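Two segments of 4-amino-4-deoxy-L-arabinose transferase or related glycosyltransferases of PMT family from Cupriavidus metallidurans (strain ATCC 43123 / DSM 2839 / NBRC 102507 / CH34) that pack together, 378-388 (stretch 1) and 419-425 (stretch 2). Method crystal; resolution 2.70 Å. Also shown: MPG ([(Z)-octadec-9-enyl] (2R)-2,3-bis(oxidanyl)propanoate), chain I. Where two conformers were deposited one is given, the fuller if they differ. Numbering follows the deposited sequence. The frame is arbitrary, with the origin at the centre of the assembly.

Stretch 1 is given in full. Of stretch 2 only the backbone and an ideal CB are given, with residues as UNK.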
# COMPACT_ATOMS: atom_id res chain seq x y z
N GLY A 378 19.04 22.32 5.05
CA GLY A 378 18.35 22.05 3.79
C GLY A 378 16.90 21.66 4.00
O GLY A 378 16.00 22.20 3.34
N MET A 379 16.65 20.73 4.92
CA MET A 379 15.29 20.26 5.13
C MET A 379 14.41 21.34 5.74
O MET A 379 13.20 21.38 5.47
CB MET A 379 15.28 19.01 6.01
CG MET A 379 13.94 18.29 5.99
SD MET A 379 13.40 17.94 4.30
CE MET A 379 11.71 17.42 4.58
N ALA A 380 14.98 22.22 6.57
CA ALA A 380 14.22 23.35 7.07
C ALA A 380 13.81 24.27 5.93
O ALA A 380 12.68 24.76 5.89
CB ALA A 380 15.03 24.12 8.11
N ILE A 381 14.73 24.49 4.98
CA ILE A 381 14.40 25.29 3.80
C ILE A 381 13.24 24.67 3.04
O ILE A 381 12.19 25.29 2.86
CB ILE A 381 15.63 25.47 2.90
CG1 ILE A 381 16.66 26.38 3.57
CG2 ILE A 381 15.21 26.03 1.55
CD1 ILE A 381 17.88 26.66 2.71
N VAL A 382 13.40 23.41 2.60
CA VAL A 382 12.38 22.83 1.73
C VAL A 382 11.05 22.68 2.47
O VAL A 382 9.98 22.87 1.87
CB VAL A 382 12.86 21.50 1.12
CG1 VAL A 382 13.46 20.63 2.17
CG2 VAL A 382 11.72 20.77 0.44
N ALA A 383 11.08 22.37 3.77
CA ALA A 383 9.83 22.31 4.52
C ALA A 383 9.17 23.69 4.63
O ALA A 383 7.94 23.81 4.55
CB ALA A 383 10.07 21.73 5.91
N ALA A 384 9.97 24.74 4.80
CA ALA A 384 9.42 26.09 4.79
C ALA A 384 8.80 26.43 3.44
O ALA A 384 7.78 27.13 3.36
CB ALA A 384 10.50 27.11 5.17
N CYS A 385 9.41 25.94 2.36
CA CYS A 385 8.82 26.12 1.04
C CYS A 385 7.50 25.37 0.92
O CYS A 385 6.56 25.85 0.28
CB CYS A 385 9.80 25.67 -0.05
SG CYS A 385 11.18 26.79 -0.30
N GLY A 386 7.42 24.18 1.52
CA GLY A 386 6.14 23.49 1.58
C GLY A 386 5.10 24.28 2.34
O GLY A 386 3.93 24.31 1.95
N LEU A 387 5.51 24.95 3.42
CA LEU A 387 4.58 25.78 4.17
C LEU A 387 4.09 26.96 3.34
O LEU A 387 2.90 27.28 3.34
CB LEU A 387 5.25 26.28 5.46
CG LEU A 387 4.45 27.24 6.34
CD1 LEU A 387 3.15 26.59 6.79
CD2 LEU A 387 5.28 27.67 7.54
N LEU A 388 5.00 27.62 2.62
CA LEU A 388 4.59 28.74 1.77
C LEU A 388 3.72 28.28 0.61
O LEU A 388 2.82 29.02 0.19
CB LEU A 388 5.82 29.48 1.24
CG LEU A 388 6.53 30.43 2.19
CD1 LEU A 388 7.72 31.09 1.51
CD2 LEU A 388 5.57 31.49 2.70
N UNK A 419 4.66 21.19 11.74
CA UNK A 419 5.22 20.24 12.70
C UNK A 419 6.55 19.70 12.19
O UNK A 419 7.45 19.42 13.00
CB UNK A 419 4.24 19.09 12.96
N UNK A 420 6.72 19.57 10.87
CA UNK A 420 8.05 19.26 10.34
C UNK A 420 9.07 20.31 10.78
O UNK A 420 10.16 19.97 11.25
CB UNK A 420 8.01 19.17 8.81
N UNK A 421 8.72 21.59 10.64
CA UNK A 421 9.64 22.65 11.03
C UNK A 421 9.94 22.60 12.52
O UNK A 421 11.09 22.81 12.94
CB UNK A 421 9.07 24.02 10.66
N UNK A 422 8.93 22.33 13.34
CA UNK A 422 9.15 22.20 14.78
C UNK A 422 10.15 21.10 15.07
O UNK A 422 11.15 21.31 15.77
CB UNK A 422 7.83 21.92 15.51
N UNK A 423 9.91 19.90 14.52
CA UNK A 423 10.84 18.80 14.72
C UNK A 423 12.25 19.14 14.27
O UNK A 423 13.23 18.77 14.94
CB UNK A 423 10.35 17.56 13.97
N UNK A 424 12.38 19.86 13.16
CA UNK A 424 13.71 20.28 12.69
C UNK A 424 14.36 21.21 13.70
O UNK A 424 15.55 21.09 14.01
CB UNK A 424 13.61 20.97 11.33
N UNK A 425 13.58 22.15 14.25
CA UNK A 425 14.12 23.12 15.20
C UNK A 425 14.59 22.43 16.47
O UNK A 425 15.72 22.67 16.93
CB UNK A 425 13.07 24.18 15.54
C2 MPG I . 18.87 19.61 0.43
C3 MPG I . 19.94 19.55 1.51
C4 MPG I . 21.34 19.43 0.92
C5 MPG I . 22.40 19.19 2.00
C6 MPG I . 23.77 18.84 1.39
C7 MPG I . 24.83 18.54 2.47
C8 MPG I . 26.17 18.08 1.85
C1 MPG I . 17.46 19.44 1.02

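Two helices run nearly antiparallel, their axes 9.4 Å apart at closest approach and their N-to-C directions 160° apart. Stretch 1 offers a surface of Met379, Ala380, Ala383, Ala384 and Leu387: apolar and uncharged, small at the three alanines and flanked by the larger Met379 and Leu387, and with its backbone carbonyls largely spent on helical hydrogen bonds. Side chains of stretch 2 that face this surface should therefore pack rather than bond.

At position 419 the CB finds nothing of stretch 1 within 5.5 Å, so these atoms restrict the choice little beyond compatibility with a helix. The residue is Val419, chi1 p, whose side chain does not reach stretch 1.

Position 420 points its CB toward stretch 1, where the ideal CB lies 4.4 Å from Ala383 CB. An alanine or a flexible apolar chain would suit. Met420 is found; its CB keeps the same 4.4 Å distance from Ala383 CB, and its m, t, t chain reaches on in an extended form.

Position 421 is set sideways, yet its CA is 6.1 Å from the CA of Ala380, the closest CA pairing between the helices. Because the ideal CB is still 5.4 Å from Ala383 CB, alanine would leave the shallow hollow between Ala380, Ala383, Ala384 and Leu387 poorly filled; leucine, isoleucine or methionine could reach it. Leu421, chi1 m and chi2 t, carries its end nearer and sits as a knob among those four residues. Its CD2 lies 3.8 Å from Ala383 CB and 3.5 Å from Ala380 O, a van der Waals approach to an oxygen already bonded to Ala384 N, while its CD1 meets Leu387 CD2 at 4.0 Å.

Positions 422 and 423 both lie out of reach, and stretch 1 cannot discriminate among side chains there. Leu422 does not reach stretch 1; Gly423 has no side chain, yet keeps helical angles (-56/-40).

Position 424 again points toward stretch 1, with its ideal CB 4.7 Å from Ala380 CB. Small alanines leave room for a larger apolar residue, and isoleucine, valine, leucine or methionine are all plausible. Ile424 is present, chi1 m and chi2 t. Its CG2 packs 3.8 Å from Ala380 CB; its CD1 lies 3.5 Å from Ala380 N, 3.7 Å from Met379 CG and 3.5 Å from Met379 O, so both branches touch Ala380 and CD1 reaches on to Met379.

Position 425 turns sideways with no atom of stretch 1 near its CB, leaving the choice open. It is Ala425, a good helix former that takes no part in the contact.

Stretch 2, residues 419-425: VMLLGIA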
# COMPACT_ATOMS: atom_id res chain seq x y z
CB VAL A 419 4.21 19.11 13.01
CG1 VAL A 419 3.71 18.45 11.77
CG2 VAL A 419 4.82 18.07 13.94
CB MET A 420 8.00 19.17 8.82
CG MET A 420 7.25 17.98 8.27
SD MET A 420 7.29 17.94 6.47
CE MET A 420 5.99 16.74 6.14
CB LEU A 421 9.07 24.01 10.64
CG LEU A 421 9.11 24.35 9.15
CD1 LEU A 421 8.44 25.69 8.89
CD2 LEU A 421 10.54 24.35 8.66
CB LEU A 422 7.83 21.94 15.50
CG LEU A 422 6.81 23.09 15.48
CD1 LEU A 422 5.51 22.67 16.14
CD2 LEU A 422 7.38 24.32 16.16
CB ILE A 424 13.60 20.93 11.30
CG1 ILE A 424 13.20 19.89 10.25
CG2 ILE A 424 14.91 21.62 10.92
CD1 ILE A 424 13.00 20.48 8.88
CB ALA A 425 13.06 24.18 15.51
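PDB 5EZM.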